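Local structure of dual function macrocyclase-peptidase POPB (Galerina marginata, 5N4B) at residues Y160-I172 against I692-P704. The protein cleaves peptides after proline and joins their ends into rings during biosynthesis of the amanitin toxins, acting as both peptidase and macrocyclase. The protein carries 1 engineered substitution. Residues are numbered along the deposited sequence; the frame is centred on the assembly and turned at random.
Sequences YAVSHLGGDYSTI and IDKSWLGHGMGKP
Leu-165 and Gly-698 bring their CA atoms to 4.3 Å where the loop between two adjacent antiparallel strands of a beta-propeller blade, which opens with a type II turn from His-164 to Gly-167, meets the histidine loop of the alpha/beta-hydrolase domain, itself carrying a type II turn from Gly-698 to Met-701. This is the interface of the two domains of a prolyl oligopeptidase, and His-699 belongs to the charge relay. Two backbone bonds tie the loops: Gly-166 N gives its hydrogen to Trp-696 O, and His-699 N gives its own to Gly-167 O at 3.0 Å. Gly-166 has backbone angles at which a CB would crowd the carbonyl O of Leu-165; at Gly-698 a CB would run into His-164 O, which instead lies 3.2 Å from Gly-698 CA in a CA-H...O contact. Met-701 bends at chi3 (69°), laying SD against the backbone of His-164 and Leu-165 and bringing CE within 3.7 Å of Leu-165 CD2, the two side chains crossing at about a right angle. The same CD2 methyl also meets Leu-697 CD2, so one branched apolar end serves two neighbours. A water accepts from Trp-696 NE1. The His-699 CB faces 160-172, but chi1 of -175° sets CG opposite the backbone N and carries the ring away, where it meets Phe-203; a second water lies in the ring plane, 3.0 Å from ND1 and also hydrogen-bonded to Ser-170 OG. Small and polar, Ser-163 reaches the backbone of the catalytic His-699, its OG donating to His-699 O in the carbonyl plane at 2.6 Å.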
ATOM      1  N   TYR A 160     -16.130 -11.639   5.404  1.00 10.28           N
ATOM      2  CA  TYR A 160     -15.861 -10.456   4.613  1.00 10.30           C
ATOM      3  C   TYR A 160     -16.025  -9.206   5.444  1.00 10.77           C
ATOM      4  O   TYR A 160     -17.012  -9.071   6.175  1.00 12.10           O
ATOM      5  CB  TYR A 160     -16.724 -10.380   3.361  1.00 10.65           C
ATOM      6  CG  TYR A 160     -18.205 -10.498   3.569  1.00 10.26           C
ATOM      7  CD1 TYR A 160     -18.789 -11.746   3.764  1.00 13.36           C
ATOM      8  CD2 TYR A 160     -19.070  -9.410   3.435  1.00 11.82           C
ATOM      9  CE1 TYR A 160     -20.164 -11.901   3.894  1.00 12.36           C
ATOM     10  CE2 TYR A 160     -20.468  -9.572   3.548  1.00 13.81           C
ATOM     11  CZ  TYR A 160     -20.982 -10.846   3.755  1.00 12.50           C
ATOM     12  OH  TYR A 160     -22.364 -11.042   3.837  1.00 16.19           O
ATOM     13  N   ALA A 161     -15.064  -8.315   5.344  1.00 10.73           N
ATOM     14  CA  ALA A 161     -15.014  -7.071   6.093  1.00 11.30           C
ATOM     15  C   ALA A 161     -15.571  -5.942   5.251  1.00 11.30           C
ATOM     16  O   ALA A 161     -15.149  -5.756   4.094  1.00 12.37           O
ATOM     17  CB  ALA A 161     -13.569  -6.749   6.495  1.00 11.12           C
ATOM     18  N   VAL A 162     -16.490  -5.179   5.833  1.00 11.78           N
ATOM     19  CA  VAL A 162     -17.221  -4.130   5.133  1.00 11.14           C
ATOM     20  C   VAL A 162     -16.988  -2.809   5.840  1.00 13.67           C
ATOM     21  O   VAL A 162     -17.096  -2.721   7.060  1.00 14.95           O
ATOM     22  CB  VAL A 162     -18.713  -4.461   5.108  1.00 13.84           C
ATOM     23  CG1 VAL A 162     -19.474  -3.344   4.408  1.00 17.02           C
ATOM     24  CG2 VAL A 162     -18.929  -5.817   4.384  1.00 15.33           C
ATOM     25  N   SER A 163     -16.695  -1.790   5.060  1.00 13.99           N
ATOM     26  CA  SER A 163     -16.572  -0.407   5.509  1.00 13.41           C
ATOM     27  C   SER A 163     -17.655   0.419   4.831  1.00 15.73           C
ATOM     28  O   SER A 163     -18.122   0.079   3.737  1.00 16.26           O
ATOM     29  CB  SER A 163     -15.214   0.202   5.185  1.00 14.78           C
ATOM     30  OG  SER A 163     -14.225  -0.368   6.020  1.00 20.48           O
ATOM     31  N   HIS A 164     -18.080   1.490   5.489  1.00 16.87           N
ATOM     32  CA  HIS A 164     -19.046   2.432   4.959  1.00 16.76           C
ATOM     33  C   HIS A 164     -18.481   3.835   4.993  1.00 18.43           C
ATOM     34  O   HIS A 164     -17.636   4.148   5.818  1.00 16.36           O
ATOM     35  CB  HIS A 164     -20.300   2.427   5.835  1.00 20.24           C
ATOM     36  CG  HIS A 164     -20.999   1.112   5.827  1.00 27.07           C
ATOM     37  ND1 HIS A 164     -21.994   0.819   4.926  1.00 34.14           N
ATOM     38  CD2 HIS A 164     -20.810  -0.003   6.566  1.00 29.48           C
ATOM     39  CE1 HIS A 164     -22.419  -0.414   5.135  1.00 31.55           C
ATOM     40  NE2 HIS A 164     -21.703  -0.939   6.114  1.00 29.14           N
ATOM     41  N   LEU A 165     -18.958   4.683   4.077  1.00 18.86           N
ATOM     42  CA  LEU A 165     -18.577   6.074   4.092  1.00 19.12           C
ATOM     43  C   LEU A 165     -18.827   6.629   5.475  1.00 19.30           C
ATOM     44  O   LEU A 165     -19.863   6.378   6.090  1.00 20.87           O
ATOM     45  CB  LEU A 165     -19.417   6.829   3.039  1.00 20.89           C
ATOM     46  CG  LEU A 165     -19.115   6.437   1.579  1.00 21.54           C
ATOM     47  CD1 LEU A 165     -20.067   7.204   0.632  1.00 25.85           C
ATOM     48  CD2 LEU A 165     -17.654   6.678   1.204  1.00 23.56           C
ATOM     49  N   GLY A 166     -17.867   7.394   5.981  1.00 18.63           N
ATOM     50  CA  GLY A 166     -17.955   7.981   7.289  1.00 17.82           C
ATOM     51  C   GLY A 166     -17.467   7.130   8.444  1.00 18.15           C
ATOM     52  O   GLY A 166     -17.512   7.601   9.589  1.00 20.71           O
ATOM     53  N   GLY A 167     -17.072   5.902   8.210  1.00 18.13           N
ATOM     54  CA  GLY A 167     -16.676   5.007   9.294  1.00 17.91           C
ATOM     55  C   GLY A 167     -15.176   4.855   9.468  1.00 18.63           C
ATOM     56  O   GLY A 167     -14.415   4.966   8.506  1.00 19.16           O
ATOM     57  N   ASP A 168     -14.750   4.597  10.705  1.00 17.20           N
ATOM     58  CA  ASP A 168     -13.332   4.439  11.028  1.00 17.62           C
ATOM     59  C   ASP A 168     -12.907   2.988  11.289  1.00 16.33           C
ATOM     60  O   ASP A 168     -11.716   2.743  11.503  1.00 17.23           O
ATOM     61  CB  ASP A 168     -12.991   5.273  12.264  1.00 18.96           C
ATOM     62  CG  ASP A 168     -12.712   6.717  11.949  1.00 21.21           C
ATOM     63  OD1 ASP A 168     -12.326   7.050  10.813  1.00 27.10           O
ATOM     64  OD2 ASP A 168     -13.009   7.520  12.863  1.00 25.47           O
ATOM     65  N   TYR A 169     -13.841   2.042  11.304  1.00 15.20           N
ATOM     66  CA  TYR A 169     -13.603   0.623  11.510  1.00 15.45           C
ATOM     67  C   TYR A 169     -14.405  -0.163  10.475  1.00 16.02           C
ATOM     68  O   TYR A 169     -15.314   0.357   9.830  1.00 19.36           O
ATOM     69  CB  TYR A 169     -14.043   0.160  12.932  1.00 16.56           C
ATOM     70  CG  TYR A 169     -13.314   0.943  14.016  1.00 17.55           C
ATOM     71  CD1 TYR A 169     -12.097   0.524  14.514  1.00 17.10           C
ATOM     72  CD2 TYR A 169     -13.835   2.116  14.485  1.00 18.84           C
ATOM     73  CE1 TYR A 169     -11.405   1.273  15.459  1.00 15.96           C
ATOM     74  CE2 TYR A 169     -13.173   2.857  15.478  1.00 18.24           C
ATOM     75  CZ  TYR A 169     -11.949   2.431  15.924  1.00 18.02           C
ATOM     76  OH  TYR A 169     -11.284   3.203  16.879  1.00 22.30           O
ATOM     77  N   SER A 170     -14.088  -1.425  10.335  1.00 14.68           N
ATOM     78  CA  SER A 170     -14.839  -2.335   9.490  1.00 13.83           C
ATOM     79  C   SER A 170     -15.624  -3.329  10.328  1.00 15.06           C
ATOM     80  O   SER A 170     -15.377  -3.514  11.523  1.00 15.73           O
ATOM     81  CB  SER A 170     -13.921  -3.122   8.552  1.00 15.71           C
ATOM     82  OG  SER A 170     -13.163  -2.231   7.743  1.00 17.78           O
ATOM     83  N   THR A 171     -16.597  -3.972   9.700  1.00 14.29           N
ATOM     84  CA  THR A 171     -17.443  -4.991  10.311  1.00 12.94           C
ATOM     85  C   THR A 171     -17.319  -6.257   9.489  1.00 14.22           C
ATOM     86  O   THR A 171     -17.407  -6.224   8.250  1.00 13.92           O
ATOM     87  CB  THR A 171     -18.912  -4.534  10.375  1.00 15.11           C
ATOM     88  OG1 THR A 171     -18.948  -3.285  11.089  1.00 19.62           O
ATOM     89  CG2 THR A 171     -19.765  -5.559  11.016  1.00 16.81           C
ATOM     90  N   ILE A 172     -17.076  -7.372  10.162  1.00 12.85           N
ATOM     91  CA  ILE A 172     -16.920  -8.660   9.491  1.00 12.46           C
ATOM     92  C   ILE A 172     -18.245  -9.384   9.567  1.00 14.79           C
ATOM     93  O   ILE A 172     -18.849  -9.524  10.647  1.00 15.39           O
ATOM     94  CB  ILE A 172     -15.807  -9.514  10.104  1.00 12.85           C
ATOM     95  CG1 ILE A 172     -14.471  -8.765  10.089  1.00 12.09           C
ATOM     96  CG2 ILE A 172     -15.708 -10.809   9.312  1.00 13.70           C
ATOM     97  CD1 ILE A 172     -13.397  -9.500  10.926  1.00 12.61           C
ATOM     98  N   ILE A 692      -9.629  19.198  -2.553  1.00 13.74           N
ATOM     99  CA  ILE A 692     -10.094  18.606  -1.307  1.00 13.61           C
ATOM    100  C   ILE A 692     -11.343  17.808  -1.637  1.00 17.00           C
ATOM    101  O   ILE A 692     -12.421  18.390  -1.838  1.00 18.70           O
ATOM    102  CB  ILE A 692     -10.382  19.654  -0.228  1.00 16.07           C
ATOM    103  CG1 ILE A 692      -9.120  20.513  -0.002  1.00 19.43           C
ATOM    104  CG2 ILE A 692     -10.806  18.924   1.044  1.00 17.09           C
ATOM    105  CD1 ILE A 692      -9.301  21.875   0.593  1.00 22.70           C
ATOM    106  N   ASP A 693     -11.227  16.492  -1.676  1.00 12.95           N
ATOM    107  CA  ASP A 693     -12.397  15.655  -1.938  1.00 13.50           C
ATOM    108  C   ASP A 693     -13.200  15.532  -0.651  1.00 15.06           C
ATOM    109  O   ASP A 693     -12.685  15.011   0.336  1.00 15.70           O
ATOM    110  CB  ASP A 693     -11.950  14.294  -2.459  1.00 12.74           C
ATOM    111  CG  ASP A 693     -13.128  13.394  -2.901  1.00 18.94           C
ATOM    112  OD1 ASP A 693     -14.267  13.593  -2.432  1.00 18.52           O
ATOM    113  OD2 ASP A 693     -12.919  12.472  -3.723  1.00 23.02           O
ATOM    114  N   LYS A 694     -14.456  15.979  -0.665  1.00 14.63           N
ATOM    115  CA  LYS A 694     -15.258  16.054   0.565  1.00 15.60           C
ATOM    116  C   LYS A 694     -16.132  14.826   0.805  1.00 16.64           C
ATOM    117  O   LYS A 694     -16.871  14.801   1.785  1.00 18.97           O
ATOM    118  CB  LYS A 694     -16.036  17.357   0.567  1.00 19.53           C
ATOM    119  CG  LYS A 694     -15.035  18.510   0.797  1.00 22.37           C
ATOM    120  CD  LYS A 694     -15.646  19.860   0.879  1.00 25.52           C
ATOM    121  CE  LYS A 694     -14.612  20.842   1.394  1.00 25.92           C
ATOM    122  NZ  LYS A 694     -15.191  22.187   1.354  1.00 25.51           N
ATOM    123  N   SER A 695     -16.011  13.781  -0.009  1.00 15.46           N
ATOM    124  CA  SER A 695     -16.600  12.496   0.309  1.00 15.84           C
ATOM    125  C   SER A 695     -15.736  11.843   1.366  1.00 20.47           C
ATOM    126  O   SER A 695     -14.525  11.697   1.177  1.00 21.93           O
ATOM    127  CB  SER A 695     -16.684  11.625  -0.933  1.00 18.24           C
ATOM    128  OG  SER A 695     -17.254  10.350  -0.627  1.00 23.43           O
ATOM    129  N   TRP A 696     -16.334  11.487   2.485  1.00 17.83           N
ATOM    130  CA  TRP A 696     -15.605  10.943   3.626  1.00 16.44           C
ATOM    131  C   TRP A 696     -15.509   9.441   3.470  1.00 15.85           C
ATOM    132  O   TRP A 696     -16.406   8.690   3.891  1.00 18.15           O
ATOM    133  CB  TRP A 696     -16.282  11.341   4.932  1.00 15.85           C
ATOM    134  CG  TRP A 696     -15.416  11.081   6.166  1.00 17.16           C
ATOM    135  CD1 TRP A 696     -14.954   9.897   6.593  1.00 18.59           C
ATOM    136  CD2 TRP A 696     -14.895  12.059   7.051  1.00 17.50           C
ATOM    137  NE1 TRP A 696     -14.186  10.052   7.725  1.00 18.49           N
ATOM    138  CE2 TRP A 696     -14.139  11.376   8.034  1.00 18.05           C
ATOM    139  CE3 TRP A 696     -15.001  13.438   7.116  1.00 17.48           C
ATOM    140  CZ2 TRP A 696     -13.478  12.041   9.063  1.00 17.81           C
ATOM    141  CZ3 TRP A 696     -14.377  14.103   8.125  1.00 18.95           C
ATOM    142  CH2 TRP A 696     -13.597  13.399   9.086  1.00 22.09           C
ATOM    143  N   LEU A 697     -14.405   8.989   2.897  1.00 16.56           N
ATOM    144  CA  LEU A 697     -14.221   7.564   2.669  1.00 16.87           C
ATOM    145  C   LEU A 697     -14.116   6.838   4.001  1.00 18.80           C
ATOM    146  O   LEU A 697     -13.404   7.281   4.917  1.00 20.33           O
ATOM    147  CB  LEU A 697     -12.939   7.374   1.869  1.00 17.58           C
ATOM    148  CG  LEU A 697     -12.957   7.873   0.419  1.00 17.51           C
ATOM    149  CD1 LEU A 697     -11.546   7.731  -0.146  1.00 20.28           C
ATOM    150  CD2 LEU A 697     -14.001   7.134  -0.425  1.00 19.75           C
ATOM    151  N   GLY A 698     -14.802   5.723   4.110  1.00 16.24           N
ATOM    152  CA  GLY A 698     -14.601   4.846   5.249  1.00 16.43           C
ATOM    153  C   GLY A 698     -13.229   4.216   5.180  1.00 14.64           C
ATOM    154  O   GLY A 698     -12.562   4.166   4.155  1.00 15.43           O
ATOM    155  N   HIS A 699     -12.778   3.748   6.326  1.00 17.16           N
ATOM    156  CA  HIS A 699     -11.491   3.074   6.380  1.00 16.75           C
ATOM    157  C   HIS A 699     -11.366   1.975   5.333  1.00 15.57           C
ATOM    158  O   HIS A 699     -12.196   1.051   5.262  1.00 17.76           O
ATOM    159  CB  HIS A 699     -11.277   2.486   7.777  1.00 19.83           C
ATOM    160  CG  HIS A 699      -9.925   1.889   7.929  1.00 15.62           C
ATOM    161  ND1 HIS A 699      -9.710   0.558   8.176  1.00 21.34           N
ATOM    162  CD2 HIS A 699      -8.706   2.467   7.841  1.00 17.09           C
ATOM    163  CE1 HIS A 699      -8.411   0.333   8.220  1.00 18.53           C
ATOM    164  NE2 HIS A 699      -7.777   1.465   7.990  1.00 23.31           N
ATOM    165  N   GLY A 700     -10.301   2.063   4.563  1.00 15.09           N
ATOM    166  CA  GLY A 700     -10.013   1.050   3.562  1.00 16.36           C
ATOM    167  C   GLY A 700     -10.713   1.225   2.245  1.00 18.43           C
ATOM    168  O   GLY A 700     -10.402   0.487   1.296  1.00 19.25           O
ATOM    169  N   MET A 701     -11.593   2.206   2.131  1.00 16.55           N
ATOM    170  CA  MET A 701     -12.416   2.341   0.947  1.00 15.58           C
ATOM    171  C   MET A 701     -11.687   3.152  -0.101  1.00 13.63           C
ATOM    172  O   MET A 701     -10.935   4.090   0.207  1.00 18.88           O
ATOM    173  CB  MET A 701     -13.726   3.054   1.296  1.00 14.02           C
ATOM    174  CG  MET A 701     -14.620   2.221   2.170  1.00 16.46           C
ATOM    175  SD  MET A 701     -16.188   3.008   2.563  1.00 18.03           S
ATOM    176  CE  MET A 701     -17.034   3.002   0.979  1.00 18.39           C
ATOM    177  N   GLY A 702     -11.986   2.827  -1.336  1.00 15.91           N
ATOM    178  CA  GLY A 702     -11.551   3.601  -2.472  1.00 14.53           C
ATOM    179  C   GLY A 702     -12.671   4.450  -3.064  1.00 15.66           C
ATOM    180  O   GLY A 702     -13.834   4.347  -2.713  1.00 18.37           O
ATOM    181  N   LYS A 703     -12.272   5.290  -3.991  1.00 17.00           N
ATOM    182  CA  LYS A 703     -13.218   6.119  -4.722  1.00 17.33           C
ATOM    183  C   LYS A 703     -13.843   5.342  -5.866  1.00 14.94           C
ATOM    184  O   LYS A 703     -13.252   4.371  -6.354  1.00 16.76           O
ATOM    185  CB  LYS A 703     -12.474   7.302  -5.327  1.00 20.72           C
ATOM    186  CG  LYS A 703     -11.820   8.229  -4.330  1.00 23.22           C
ATOM    187  CD  LYS A 703     -11.282   9.428  -4.995  1.00 23.30           C
ATOM    188  CE  LYS A 703     -10.563  10.275  -3.964  1.00 28.42           C
ATOM    189  NZ  LYS A 703     -10.507  11.704  -4.355  1.00 31.13           N
ATOM    190  N   PRO A 704     -14.979   5.804  -6.385  1.00 14.21           N
ATOM    191  CA  PRO A 704     -15.515   5.190  -7.607  1.00 13.77           C
ATOM    192  C   PRO A 704     -14.555   5.393  -8.775  1.00 12.10           C
ATOM    193  O   PRO A 704     -13.827   6.381  -8.843  1.00 12.35           O
ATOM    194  CB  PRO A 704     -16.839   5.913  -7.838  1.00 18.06           C
ATOM    195  CG  PRO A 704     -17.160   6.625  -6.501  1.00 25.21           C
ATOM    196  CD  PRO A 704     -15.834   6.882  -5.858  1.00 15.56           C
TER
HETATM  197  O   HOH W   1     -12.880   7.337   7.874  1.00 18.34           O
HETATM  198  O   HOH W   2     -11.026  -2.020   9.068  1.00 28.86           O